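Local structure of NtrC family transcriptional regulator (Clostridium acetobutylicum ATCC 824, 2Q5C) at residues S37-F46 with A60-V69; V69-K77 with A176-R187. The protein probably acts as a sigma54-dependent, ATP-binding transcription activator, of which this chain is the two-lobed N-terminal part related to the sensor region of propionate catabolism activators. All coordinates share one frame; numbering follows the deposited sequence. Where two conformers were deposited one is given.

Contact 1 (S37-F46 with A60-V69); sequences SLTRASKIAF and ATSDYIKKSV. With SO4 (sulfate ion), chain E.
Two helices on one face of a parallel four-stranded sheet pack here, from Leu38 against Thr61 to Phe46 against Val69; the axes of 38-46 and 60-66 approach to 8.2 Å and cross at -44°. At the first end Thr61 divides its branches. With OG1 beside its own backbone N (chi1 -68°), the hydroxyl oxygen takes the N-H of Leu38 almost straight (N to OG1 2.9 Å, 169° at the hydrogen). The other branch, CG2, presses on Ala41 CB at 3.5 Å, tighter than usual for two carbons. Leu38 sets out away from the partner helix, yet its CD2 comes back to Ala60 CB at 3.6 Å. Leu38 CA lies over one face of the Tyr64 ring, displaced toward the rim, while Tyr64 OH donates to sulfate O4 at 2.6 Å, near the ring plane. Glu128 N also bonds this hydroxyl, and Asp129 N holds the sulfate, probably a crystallisation ion. Such helices cover the sheet of a Rossmann-like lobe: each follows a strand, and Ala41, Ala45 and Ile65 all rest on Ile10 of strand 6-11. Ser42 OG folds back on Thr39 O (2.7 Å), a carbonyl shared with Lys43 N, and Ser42 CB faces Ser68 OG. Ser68 OG in turn donates to Tyr64 O within its own segment. Ala45 CB touches both Ile65 CG2 and Val69 CG1, each at 3.9 Å. Last, the Phe46 ring offers its edge, CD1 lying 3.3 Å from Ser68 O.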
ATOM      1  N   SER A  37       2.837   6.780   5.729  1.00 18.46           N
ATOM      2  CA  SER A  37       2.624   6.681   4.283  1.00 18.38           C
ATOM      3  C   SER A  37       3.091   7.956   3.566  1.00 18.08           C
ATOM      4  O   SER A  37       3.288   9.015   4.200  1.00 19.11           O
ATOM      5  CB  SER A  37       1.131   6.456   3.956  1.00 19.49           C
ATOM      6  OG  SER A  37       0.391   7.637   4.258  1.00 22.32           O
ATOM      7  N   LEU A  38       3.234   7.828   2.256  1.00 18.65           N
ATOM      8  CA  LEU A  38       3.402   8.975   1.358  1.00 19.54           C
ATOM      9  C   LEU A  38       4.529   9.924   1.782  1.00 19.76           C
ATOM     10  O   LEU A  38       5.641   9.454   2.082  1.00 19.82           O
ATOM     11  CB  LEU A  38       2.069   9.681   1.154  1.00 20.21           C
ATOM     12  CG  LEU A  38       0.942   8.757   0.650  1.00 20.67           C
ATOM     13  CD1 LEU A  38      -0.347   9.559   0.466  1.00 23.25           C
ATOM     14  CD2 LEU A  38       1.286   8.014  -0.618  1.00 23.32           C
ATOM     15  N   THR A  39       4.295  11.237   1.800  1.00 19.56           N
ATOM     16  CA  THR A  39       5.408  12.167   2.107  1.00 20.95           C
ATOM     17  C   THR A  39       6.000  11.929   3.492  1.00 20.61           C
ATOM     18  O   THR A  39       7.230  11.904   3.665  1.00 20.36           O
ATOM     19  CB  THR A  39       4.977  13.635   1.914  1.00 21.25           C
ATOM     20  OG1 THR A  39       4.594  13.809   0.551  1.00 23.67           O
ATOM     21  CG2 THR A  39       6.124  14.597   2.263  1.00 23.74           C
ATOM     22  N   ARG A  40       5.160  11.716   4.498  1.00 19.67           N
ATOM     23  CA  ARG A  40       5.679  11.464   5.842  1.00 19.63           C
ATOM     24  C   ARG A  40       6.552  10.197   5.877  1.00 19.25           C
ATOM     25  O   ARG A  40       7.601  10.188   6.539  1.00 19.40           O
ATOM     26  CB  ARG A  40       4.512  11.342   6.814  1.00 20.91           C
ATOM     27  CG  ARG A  40       4.940  11.027   8.195  1.00 25.66           C
ATOM     28  CD  ARG A  40       3.862  11.364   9.195  1.00 28.07           C
ATOM     29  NE  ARG A  40       4.296  10.951  10.529  1.00 31.43           N
ATOM     30  CZ  ARG A  40       4.135   9.725  11.013  1.00 32.86           C
ATOM     31  NH1 ARG A  40       3.537   8.792  10.277  1.00 30.05           N
ATOM     32  NH2 ARG A  40       4.572   9.428  12.231  1.00 32.38           N
ATOM     33  N   ALA A  41       6.138   9.142   5.158  1.00 18.14           N
ATOM     34  CA  ALA A  41       6.963   7.939   5.024  1.00 18.71           C
ATOM     35  C   ALA A  41       8.297   8.222   4.378  1.00 18.04           C
ATOM     36  O   ALA A  41       9.301   7.665   4.811  1.00 18.14           O
ATOM     37  CB  ALA A  41       6.215   6.842   4.256  1.00 18.62           C
ATOM     38  N   SER A  42       8.316   9.121   3.384  1.00 18.30           N
ATOM     39  CA  SER A  42       9.587   9.439   2.711  1.00 18.35           C
ATOM     40  C   SER A  42      10.534  10.183   3.665  1.00 18.44           C
ATOM     41  O   SER A  42      11.742   9.945   3.623  1.00 19.13           O
ATOM     42  CB  SER A  42       9.330  10.223   1.419  1.00 18.75           C
ATOM     43  OG  SER A  42       8.969  11.553   1.657  1.00 18.95           O
ATOM     44  N   LYS A  43      10.009  11.017   4.551  1.00 18.92           N
ATOM     45  CA  LYS A  43      10.861  11.693   5.549  1.00 19.05           C
ATOM     46  C   LYS A  43      11.469  10.684   6.535  1.00 19.81           C
ATOM     47  O   LYS A  43      12.654  10.736   6.878  1.00 21.11           O
ATOM     48  CB  LYS A  43      10.079  12.776   6.291  1.00 20.32           C
ATOM     49  CG  LYS A  43      10.928  13.467   7.364  1.00 21.83           C
ATOM     50  CD  LYS A  43      10.192  14.637   7.972  1.00 26.54           C
ATOM     51  CE  LYS A  43      11.060  15.334   9.044  1.00 30.09           C
ATOM     52  NZ  LYS A  43      10.379  16.607   9.519  1.00 32.79           N
ATOM     53  N   ILE A  44      10.659   9.732   6.982  1.00 19.42           N
ATOM     54  CA  ILE A  44      11.160   8.693   7.886  1.00 19.65           C
ATOM     55  C   ILE A  44      12.193   7.813   7.161  1.00 19.18           C
ATOM     56  O   ILE A  44      13.258   7.504   7.729  1.00 19.21           O
ATOM     57  CB  ILE A  44       9.981   7.857   8.425  1.00 19.92           C
ATOM     58  CG1 ILE A  44       9.137   8.686   9.387  1.00 21.21           C
ATOM     59  CG2 ILE A  44      10.480   6.573   9.112  1.00 20.28           C
ATOM     60  CD1 ILE A  44       7.727   8.105   9.607  1.00 21.32           C
ATOM     61  N   ALA A  45      11.920   7.425   5.915  1.00 18.00           N
ATOM     62  CA  ALA A  45      12.877   6.655   5.124  1.00 18.44           C
ATOM     63  C   ALA A  45      14.200   7.411   4.938  1.00 18.37           C
ATOM     64  O   ALA A  45      15.275   6.829   5.089  1.00 19.51           O
ATOM     65  CB  ALA A  45      12.294   6.298   3.794  1.00 18.51           C
ATOM     66  N   PHE A  46      14.100   8.693   4.641  1.00 19.24           N
ATOM     67  CA  PHE A  46      15.292   9.504   4.445  1.00 19.58           C
ATOM     68  C   PHE A  46      16.123   9.504   5.728  1.00 20.29           C
ATOM     69  O   PHE A  46      17.351   9.372   5.688  1.00 22.15           O
ATOM     70  CB  PHE A  46      14.892  10.927   4.042  1.00 20.15           C
ATOM     71  CG  PHE A  46      16.054  11.773   3.656  1.00 21.07           C
ATOM     72  CD1 PHE A  46      16.441  11.842   2.325  1.00 21.86           C
ATOM     73  CD2 PHE A  46      16.796  12.441   4.632  1.00 23.06           C
ATOM     74  CE1 PHE A  46      17.573  12.630   1.954  1.00 23.66           C
ATOM     75  CE2 PHE A  46      17.917  13.214   4.283  1.00 23.88           C
ATOM     76  CZ  PHE A  46      18.301  13.287   2.947  1.00 21.92           C
ATOM     77  N   ALA A  60       1.787   3.575  -3.493  1.00 23.45           N
ATOM     78  CA  ALA A  60       2.198   4.948  -3.683  1.00 22.71           C
ATOM     79  C   ALA A  60       3.355   5.331  -2.750  1.00 22.60           C
ATOM     80  O   ALA A  60       4.278   6.080  -3.143  1.00 22.36           O
ATOM     81  CB  ALA A  60       1.026   5.882  -3.497  1.00 24.01           C
ATOM     82  N   THR A  61       3.297   4.841  -1.512  1.00 20.10           N
ATOM     83  CA  THR A  61       4.372   5.138  -0.561  1.00 19.90           C
ATOM     84  C   THR A  61       5.725   4.725  -1.113  1.00 19.75           C
ATOM     85  O   THR A  61       6.711   5.458  -0.959  1.00 18.99           O
ATOM     86  CB  THR A  61       4.068   4.476   0.776  1.00 18.31           C
ATOM     87  OG1 THR A  61       2.927   5.124   1.339  1.00 18.70           O
ATOM     88  CG2 THR A  61       5.241   4.631   1.760  1.00 19.19           C
ATOM     89  N   SER A  62       5.777   3.587  -1.798  1.00 20.01           N
ATOM     90  CA  SER A  62       7.048   3.099  -2.330  1.00 21.04           C
ATOM     91  C   SER A  62       7.620   4.051  -3.389  1.00 22.45           C
ATOM     92  O   SER A  62       8.845   4.182  -3.502  1.00 21.70           O
ATOM     93  CB  SER A  62       6.916   1.651  -2.819  1.00 23.12           C
ATOM     94  OG  SER A  62       6.169   1.557  -4.010  1.00 27.11           O
ATOM     95  N   ASP A  63       6.744   4.714  -4.139  0.50 21.91           N
ATOM     96  CA  ASP A  63       7.162   5.702  -5.129  0.50 22.69           C
ATOM     97  C   ASP A  63       7.772   6.929  -4.441  0.50 22.11           C
ATOM     98  O   ASP A  63       8.831   7.429  -4.847  0.50 22.61           O
ATOM     99  CB  ASP A  63       5.944   6.090  -5.969  0.50 23.18           C
ATOM    100  CG  ASP A  63       6.305   6.892  -7.198  0.50 24.90           C
ATOM    101  OD1 ASP A  63       7.377   6.648  -7.789  0.50 28.80           O
ATOM    102  OD2 ASP A  63       5.491   7.746  -7.580  0.50 25.52           O
ATOM    103  N   TYR A  64       7.128   7.411  -3.385  1.00 21.08           N
ATOM    104  CA  TYR A  64       7.659   8.532  -2.598  1.00 20.52           C
ATOM    105  C   TYR A  64       9.016   8.198  -1.991  1.00 20.51           C
ATOM    106  O   TYR A  64       9.930   9.022  -1.979  1.00 21.08           O
ATOM    107  CB  TYR A  64       6.654   8.938  -1.510  1.00 20.72           C
ATOM    108  CG  TYR A  64       5.560   9.848  -2.045  1.00 21.42           C
ATOM    109  CD1 TYR A  64       4.456   9.340  -2.709  1.00 23.46           C
ATOM    110  CD2 TYR A  64       5.674  11.224  -1.895  1.00 24.38           C
ATOM    111  CE1 TYR A  64       3.482  10.205  -3.249  1.00 22.97           C
ATOM    112  CE2 TYR A  64       4.710  12.091  -2.397  1.00 22.90           C
ATOM    113  CZ  TYR A  64       3.615  11.551  -3.055  1.00 20.74           C
ATOM    114  OH  TYR A  64       2.696  12.433  -3.570  1.00 23.22           O
ATOM    115  N   ILE A  65       9.144   6.972  -1.498  1.00 19.28           N
ATOM    116  CA  ILE A  65      10.416   6.561  -0.908  1.00 19.11           C
ATOM    117  C   ILE A  65      11.495   6.393  -1.969  1.00 20.88           C
ATOM    118  O   ILE A  65      12.618   6.877  -1.766  1.00 21.29           O
ATOM    119  CB  ILE A  65      10.214   5.276  -0.078  1.00 18.23           C
ATOM    120  CG1 ILE A  65       9.389   5.632   1.153  1.00 16.71           C
ATOM    121  CG2 ILE A  65      11.570   4.666   0.364  1.00 18.33           C
ATOM    122  CD1 ILE A  65       8.953   4.448   2.011  1.00 18.64           C
ATOM    123  N   LYS A  66      11.182   5.736  -3.076  1.00 21.78           N
ATOM    124  CA  LYS A  66      12.221   5.459  -4.060  1.00 23.84           C
ATOM    125  C   LYS A  66      12.826   6.752  -4.595  1.00 24.99           C
ATOM    126  O   LYS A  66      14.029   6.795  -4.832  1.00 25.60           O
ATOM    127  CB  LYS A  66      11.683   4.630  -5.212  1.00 24.11           C
ATOM    128  CG  LYS A  66      12.775   4.194  -6.207  1.00 28.99           C
ATOM    129  CD  LYS A  66      12.205   3.292  -7.295  1.00 35.36           C
ATOM    130  CE  LYS A  66      13.264   2.319  -7.821  1.00 38.74           C
ATOM    131  NZ  LYS A  66      13.511   1.204  -6.843  1.00 40.92           N
ATOM    132  N   LYS A  67      12.010   7.784  -4.750  1.00 26.02           N
ATOM    133  CA  LYS A  67      12.488   9.050  -5.334  1.00 27.40           C
ATOM    134  C   LYS A  67      13.297   9.875  -4.352  1.00 28.77           C
ATOM    135  O   LYS A  67      13.887  10.888  -4.742  1.00 30.42           O
ATOM    136  CB  LYS A  67      11.329   9.885  -5.891  1.00 28.69           C
ATOM    137  CG  LYS A  67      10.610   9.207  -7.039  1.00 29.79           C
ATOM    138  CD  LYS A  67       9.674  10.164  -7.755  1.00 35.80           C
ATOM    139  CE  LYS A  67       8.613   9.438  -8.568  1.00 38.69           C
ATOM    140  NZ  LYS A  67       9.171   8.332  -9.389  1.00 41.39           N
ATOM    141  N   SER A  68      13.339   9.480  -3.082  1.00 27.71           N
ATOM    142  CA  SER A  68      14.042  10.316  -2.103  1.00 27.94           C
ATOM    143  C   SER A  68      15.180   9.660  -1.314  1.00 27.43           C
ATOM    144  O   SER A  68      15.866  10.343  -0.544  1.00 27.76           O
ATOM    145  CB  SER A  68      13.057  11.017  -1.172  1.00 29.84           C
ATOM    146  OG  SER A  68      12.136  10.113  -0.633  1.00 31.29           O
ATOM    147  N   VAL A  69      15.360   8.353  -1.463  1.00 25.88           N
ATOM    148  CA  VAL A  69      16.484   7.654  -0.835  1.00 25.63           C
ATOM    149  C   VAL A  69      17.453   7.091  -1.858  1.00 25.80           C
ATOM    150  O   VAL A  69      17.082   6.865  -3.017  1.00 26.78           O
ATOM    151  CB  VAL A  69      16.018   6.531   0.167  1.00 24.99           C
ATOM    152  CG1 VAL A  69      15.057   7.127   1.185  1.00 27.52           C
ATOM    153  CG2 VAL A  69      15.420   5.299  -0.559  1.00 24.19           C
TER
HETATM  154  S   SO4 E 604       2.956  15.853  -3.419  0.70 37.45           S
HETATM  155  O1  SO4 E 604       3.018  17.050  -4.255  0.70 38.53           O
HETATM  156  O2  SO4 E 604       3.562  16.078  -2.107  0.70 39.72           O
HETATM  157  O3  SO4 E 604       1.539  15.543  -3.248  0.70 35.96           O
HETATM  158  O4  SO4 E 604       3.674  14.778  -4.095  0.70 32.61           O

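Contact 2 (V69-K77 with A176-R187); sequences VSIPSISIK and AIEEALNLIEVR
Ile74 meets Ala176, Glu179, Ala180 and Leu183 with its three outer carbons. Its CB points at the helix and forks: Ile74 CG2, anti to the backbone N, lies against Ala176 O (3.6 Å) and the Glu179 carboxylate, while Ile74 CG1 meets Leu183 CD2 at 3.8 Å. A bend at chi2 of 78° lays the tip, Ile74 CD1, on Ala180 CA (3.7 Å), with Ala180 CB also close. Glu179, extended past this isoleucine in the opposite direction, is tied to the strand through water: water 1 accepts from Ser75 N and donates to OE2, and water 2 donates to both Ser75 O and OE1. On one side of Ile74 along the strand, Ile76 CG1 touches Ala176 CB at 3.7 Å. On the other, Arg187 CD touches Pro72 CD at 3.7 Å, and Pro72 CD and Ile71 CA lie over the same face of the guanidinium. The strand runs nearly antiparallel to the helix (163°). It forms an edge of the first lobe's sheet, hydrogen-bonded to strand 54-58, and helix 170-187 packs on the sheet face away from helices 38-48 and 59-66, where Ala180 and Ile184 rest on Ile7 of strand 6-11 and Ile184 also touches Ala54 of strand 54-58.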
ATOM      1  N   VAL A  69      15.360   8.353  -1.463  1.00 25.88           N
ATOM      2  CA  VAL A  69      16.484   7.654  -0.835  1.00 25.63           C
ATOM      3  C   VAL A  69      17.453   7.091  -1.858  1.00 25.80           C
ATOM      4  O   VAL A  69      17.082   6.865  -3.017  1.00 26.78           O
ATOM      5  CB  VAL A  69      16.018   6.531   0.167  1.00 24.99           C
ATOM      6  CG1 VAL A  69      15.057   7.127   1.185  1.00 27.52           C
ATOM      7  CG2 VAL A  69      15.420   5.299  -0.559  1.00 24.19           C
ATOM      8  N   SER A  70      18.694   6.849  -1.432  1.00 26.84           N
ATOM      9  CA  SER A  70      19.685   6.272  -2.350  1.00 27.79           C
ATOM     10  C   SER A  70      19.944   4.798  -2.095  1.00 27.68           C
ATOM     11  O   SER A  70      20.701   4.163  -2.827  1.00 30.19           O
ATOM     12  CB  SER A  70      21.004   7.074  -2.319  1.00 28.35           C
ATOM     13  OG  SER A  70      21.443   7.229  -0.975  1.00 32.64           O
ATOM     14  N   ILE A  71      19.314   4.236  -1.062  1.00 25.31           N
ATOM     15  CA  ILE A  71      19.493   2.819  -0.774  1.00 23.69           C
ATOM     16  C   ILE A  71      18.361   2.017  -1.438  1.00 22.44           C
ATOM     17  O   ILE A  71      17.394   2.626  -1.904  1.00 22.73           O
ATOM     18  CB  ILE A  71      19.529   2.542   0.737  1.00 22.80           C
ATOM     19  CG1 ILE A  71      18.195   2.931   1.392  1.00 23.11           C
ATOM     20  CG2 ILE A  71      20.690   3.322   1.371  1.00 25.28           C
ATOM     21  CD1 ILE A  71      18.018   2.381   2.818  1.00 23.07           C
ATOM     22  N   PRO A  72      18.491   0.676  -1.489  1.00 21.66           N
ATOM     23  CA  PRO A  72      17.422  -0.147  -2.083  1.00 21.79           C
ATOM     24  C   PRO A  72      16.038   0.080  -1.455  1.00 21.59           C
ATOM     25  O   PRO A  72      15.908   0.072  -0.220  1.00 21.88           O
ATOM     26  CB  PRO A  72      17.894  -1.562  -1.826  1.00 23.05           C
ATOM     27  CG  PRO A  72      19.417  -1.441  -1.828  1.00 22.68           C
ATOM     28  CD  PRO A  72      19.662  -0.143  -1.104  1.00 22.01           C
ATOM     29  N   SER A  73      15.061   0.344  -2.316  1.00 21.12           N
ATOM     30  CA  SER A  73      13.660   0.588  -1.959  1.00 20.11           C
ATOM     31  C   SER A  73      12.867  -0.469  -2.712  1.00 20.47           C
ATOM     32  O   SER A  73      12.854  -0.491  -3.949  1.00 21.47           O
ATOM     33  CB  SER A  73      13.194   1.989  -2.397  1.00 20.55           C
ATOM     34  OG  SER A  73      11.774   2.170  -2.172  1.00 23.89           O
ATOM     35  N   ILE A  74      12.196  -1.349  -1.980  1.00 18.47           N
ATOM     36  CA  ILE A  74      11.442  -2.465  -2.573  1.00 18.97           C
ATOM     37  C   ILE A  74       9.968  -2.175  -2.388  1.00 18.82           C
ATOM     38  O   ILE A  74       9.544  -1.739  -1.308  1.00 18.07           O
ATOM     39  CB  ILE A  74      11.822  -3.810  -1.916  1.00 19.27           C
ATOM     40  CG1 ILE A  74      13.261  -4.204  -2.263  1.00 20.16           C
ATOM     41  CG2 ILE A  74      10.863  -4.922  -2.302  1.00 20.83           C
ATOM     42  CD1 ILE A  74      14.329  -3.439  -1.446  1.00 25.38           C
ATOM     43  N   SER A  75       9.197  -2.395  -3.445  1.00 19.61           N
ATOM     44  CA  SER A  75       7.773  -2.171  -3.426  1.00 20.69           C
ATOM     45  C   SER A  75       7.023  -3.490  -3.313  1.00 20.34           C
ATOM     46  O   SER A  75       7.249  -4.386  -4.113  1.00 21.53           O
ATOM     47  CB  SER A  75       7.352  -1.488  -4.718  1.00 22.77           C
ATOM     48  OG  SER A  75       6.015  -1.107  -4.563  1.00 26.09           O
ATOM     49  N   ILE A  76       6.153  -3.609  -2.309  1.00 20.44           N
ATOM     50  CA  ILE A  76       5.158  -4.703  -2.276  1.00 21.73           C
ATOM     51  C   ILE A  76       4.076  -4.309  -3.289  1.00 22.69           C
ATOM     52  O   ILE A  76       3.518  -3.215  -3.209  1.00 23.74           O
ATOM     53  CB  ILE A  76       4.507  -4.863  -0.878  1.00 20.01           C
ATOM     54  CG1 ILE A  76       5.557  -5.161   0.209  1.00 22.17           C
ATOM     55  CG2 ILE A  76       3.428  -5.956  -0.938  1.00 22.12           C
ATOM     56  CD1 ILE A  76       5.038  -4.833   1.644  1.00 22.62           C
ATOM     57  N   LYS A  77       3.840  -5.177  -4.277  1.00 26.75           N
ATOM     58  CA  LYS A  77       2.828  -4.841  -5.286  1.00 28.25           C
ATOM     59  C   LYS A  77       1.437  -5.126  -4.738  1.00 27.68           C
ATOM     60  O   LYS A  77       1.252  -6.164  -4.104  1.00 28.02           O
ATOM     61  CB  LYS A  77       3.059  -5.627  -6.574  1.00 30.07           C
ATOM     62  CG  LYS A  77       4.480  -5.532  -7.139  1.00 34.49           C
ATOM     63  CD  LYS A  77       4.894  -4.094  -7.444  1.00 39.41           C
ATOM     64  CE  LYS A  77       6.375  -4.029  -7.850  1.00 42.18           C
ATOM     65  NZ  LYS A  77       6.808  -2.645  -8.223  1.00 44.49           N
ATOM     66  N   ALA A 176       8.704  -9.704  -1.111  1.00 19.32           N
ATOM     67  CA  ALA A 176       9.427  -8.432  -1.011  1.00 19.65           C
ATOM     68  C   ALA A 176      10.709  -8.585  -0.203  1.00 19.57           C
ATOM     69  O   ALA A 176      11.739  -7.976  -0.520  1.00 18.69           O
ATOM     70  CB  ALA A 176       8.516  -7.339  -0.416  1.00 19.90           C
ATOM     71  N   ILE A 177      10.663  -9.400   0.844  1.00 19.30           N
ATOM     72  CA  ILE A 177      11.862  -9.657   1.643  1.00 20.35           C
ATOM     73  C   ILE A 177      12.907 -10.358   0.804  1.00 21.21           C
ATOM     74  O   ILE A 177      14.074  -9.960   0.844  1.00 21.50           O
ATOM     75  CB  ILE A 177      11.529 -10.445   2.927  1.00 18.94           C
ATOM     76  CG1 ILE A 177      10.762  -9.533   3.891  1.00 20.21           C
ATOM     77  CG2 ILE A 177      12.795 -11.005   3.591  1.00 21.72           C
ATOM     78  CD1 ILE A 177      10.115 -10.283   5.046  1.00 20.64           C
ATOM     79  N   GLU A 178      12.486 -11.373   0.049  1.00 21.59           N
ATOM     80  CA  GLU A 178      13.414 -12.060  -0.860  1.00 24.64           C
ATOM     81  C   GLU A 178      14.056 -11.071  -1.820  1.00 23.75           C
ATOM     82  O   GLU A 178      15.277 -11.096  -2.025  1.00 24.42           O
ATOM     83  CB  GLU A 178      12.710 -13.193  -1.616  1.00 24.05           C
ATOM     84  CG  GLU A 178      13.707 -14.178  -2.308  1.00 29.76           C
ATOM     85  CD  GLU A 178      13.060 -15.126  -3.328  1.00 31.31           C
ATOM     86  OE1 GLU A 178      11.811 -15.109  -3.525  1.00 39.04           O
ATOM     87  OE2 GLU A 178      13.834 -15.896  -3.966  1.00 40.38           O
ATOM     88  N   GLU A 179      13.260 -10.186  -2.413  1.00 22.88           N
ATOM     89  CA  GLU A 179      13.790  -9.201  -3.344  1.00 23.20           C
ATOM     90  C   GLU A 179      14.795  -8.287  -2.650  1.00 23.33           C
ATOM     91  O   GLU A 179      15.876  -8.002  -3.178  1.00 23.53           O
ATOM     92  CB  GLU A 179      12.650  -8.388  -3.940  1.00 23.54           C
ATOM     93  CG  GLU A 179      13.078  -7.409  -4.986  1.00 28.82           C
ATOM     94  CD  GLU A 179      11.905  -6.637  -5.542  1.00 34.19           C
ATOM     95  OE1 GLU A 179      10.740  -7.101  -5.403  1.00 35.72           O
ATOM     96  OE2 GLU A 179      12.149  -5.554  -6.102  1.00 38.21           O
ATOM     97  N   ALA A 180      14.477  -7.844  -1.439  1.00 22.11           N
ATOM     98  CA  ALA A 180      15.358  -6.951  -0.700  1.00 22.02           C
ATOM     99  C   ALA A 180      16.661  -7.642  -0.405  1.00 22.69           C
ATOM    100  O   ALA A 180      17.730  -7.031  -0.576  1.00 22.80           O
ATOM    101  CB  ALA A 180      14.658  -6.531   0.656  1.00 20.70           C
ATOM    102  N   LEU A 181      16.591  -8.880   0.069  1.00 22.58           N
ATOM    103  CA  LEU A 181      17.825  -9.599   0.425  1.00 24.90           C
ATOM    104  C   LEU A 181      18.703  -9.768  -0.798  1.00 26.56           C
ATOM    105  O   LEU A 181      19.936  -9.631  -0.697  1.00 26.84           O
ATOM    106  CB  LEU A 181      17.529 -10.929   1.086  1.00 24.59           C
ATOM    107  CG  LEU A 181      16.933 -10.826   2.496  1.00 25.77           C
ATOM    108  CD1 LEU A 181      16.365 -12.164   2.915  1.00 26.45           C
ATOM    109  CD2 LEU A 181      17.949 -10.343   3.528  1.00 25.77           C
ATOM    110  N   ASN A 182      18.086 -10.017  -1.959  1.00 27.13           N
ATOM    111  CA  ASN A 182      18.868 -10.158  -3.197  1.00 29.04           C
ATOM    112  C   ASN A 182      19.531  -8.851  -3.597  1.00 29.60           C
ATOM    113  O   ASN A 182      20.711  -8.834  -4.004  1.00 30.49           O
ATOM    114  CB  ASN A 182      17.979 -10.670  -4.335  1.00 29.23           C
ATOM    115  CG  ASN A 182      17.568 -12.115  -4.153  1.00 33.17           C
ATOM    116  OD1 ASN A 182      18.137 -12.841  -3.338  1.00 36.75           O
ATOM    117  ND2 ASN A 182      16.571 -12.551  -4.929  1.00 37.43           N
ATOM    118  N   LEU A 183      18.813  -7.747  -3.468  1.00 30.08           N
ATOM    119  CA  LEU A 183      19.319  -6.432  -3.829  1.00 31.33           C
ATOM    120  C   LEU A 183      20.464  -6.024  -2.922  1.00 31.55           C
ATOM    121  O   LEU A 183      21.452  -5.426  -3.387  1.00 31.92           O
ATOM    122  CB  LEU A 183      18.214  -5.378  -3.732  1.00 31.63           C
ATOM    123  CG  LEU A 183      17.639  -4.639  -4.937  1.00 34.22           C
ATOM    124  CD1 LEU A 183      17.762  -5.430  -6.256  1.00 34.45           C
ATOM    125  CD2 LEU A 183      16.191  -4.207  -4.670  1.00 33.11           C
ATOM    126  N   ILE A 184      20.338  -6.334  -1.631  1.00 31.41           N
ATOM    127  CA  ILE A 184      21.394  -6.007  -0.673  1.00 31.63           C
ATOM    128  C   ILE A 184      22.669  -6.754  -1.045  1.00 34.34           C
ATOM    129  O   ILE A 184      23.753  -6.155  -1.079  1.00 35.05           O
ATOM    130  CB  ILE A 184      20.968  -6.300   0.782  1.00 30.63           C
ATOM    131  CG1 ILE A 184      19.844  -5.357   1.200  1.00 29.67           C
ATOM    132  CG2 ILE A 184      22.159  -6.133   1.757  1.00 31.49           C
ATOM    133  CD1 ILE A 184      19.022  -5.883   2.422  1.00 29.03           C
ATOM    134  N   GLU A 185      22.531  -8.041  -1.344  1.00 36.48           N
ATOM    135  CA  GLU A 185      23.674  -8.870  -1.724  1.00 40.46           C
ATOM    136  C   GLU A 185      24.368  -8.320  -2.967  1.00 41.71           C
ATOM    137  O   GLU A 185      25.605  -8.285  -3.023  1.00 41.69           O
ATOM    138  CB  GLU A 185      23.250 -10.328  -1.936  1.00 40.23           C
ATOM    139  CG  GLU A 185      24.360 -11.231  -2.501  1.00 42.71           C
ATOM    140  CD  GLU A 185      24.024 -12.712  -2.411  1.00 43.58           C
ATOM    141  OE1 GLU A 185      24.003 -13.388  -3.467  1.00 48.40           O
ATOM    142  OE2 GLU A 185      23.777 -13.208  -1.284  1.00 47.62           O
ATOM    143  N   VAL A 186      23.580  -7.888  -3.948  1.00 43.11           N
ATOM    144  CA  VAL A 186      24.119  -7.340  -5.191  1.00 44.72           C
ATOM    145  C   VAL A 186      24.866  -6.037  -4.920  1.00 45.93           C
ATOM    146  O   VAL A 186      25.993  -5.854  -5.395  1.00 46.28           O
ATOM    147  CB  VAL A 186      23.009  -7.138  -6.257  1.00 44.78           C
ATOM    148  CG1 VAL A 186      23.477  -6.208  -7.384  1.00 45.74           C
ATOM    149  CG2 VAL A 186      22.575  -8.483  -6.825  1.00 44.46           C
ATOM    150  N   ARG A 187      24.248  -5.151  -4.140  1.00 47.20           N
ATOM    151  CA  ARG A 187      24.867  -3.877  -3.768  1.00 48.66           C
ATOM    152  C   ARG A 187      26.197  -4.064  -3.015  1.00 49.38           C
ATOM    153  O   ARG A 187      27.144  -3.293  -3.224  1.00 49.78           O
ATOM    154  CB  ARG A 187      23.886  -3.013  -2.961  1.00 48.69           C
ATOM    155  CG  ARG A 187      24.235  -1.531  -2.895  1.00 49.72           C
ATOM    156  CD  ARG A 187      22.983  -0.687  -2.635  1.00 52.37           C
ATOM    157  NE  ARG A 187      23.280   0.726  -2.376  1.00 53.92           N
ATOM    158  CZ  ARG A 187      23.380   1.274  -1.164  1.00 54.07           C
ATOM    159  NH1 ARG A 187      23.203   0.541  -0.068  1.00 53.88           N
ATOM    160  NH2 ARG A 187      23.658   2.568  -1.046  1.00 54.05           N
TER
HETATM  161  O   HOH W   1      10.413  -3.279  -5.928  1.00 26.97           O
HETATM  162  O   HOH W   2       8.109  -7.042  -3.890  1.00 29.87           O

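How the contacts relate
Following the chain, helix 38-48 leads through strand 54-58 to helix 59-66, and contact 1 closes this short loop of 13 intervening residues. Val69 belongs to both contacts: from there the chain runs through a short loop to strand 73-76. Contact 2 closes only after 98 further residues, which build the second lobe, when helix 170-187 returns to the first. The two closures are in series, neither nested nor crossed, their centres about 15 Å apart. The helix pair lies on one face of the sheet; helix 170-187 lies on the other and meets the sheet's edge strand. Ser62 OG and Ser75 OG, 2.7 Å apart and probably hydrogen-bonded, join helix 59-66 to that strand directly.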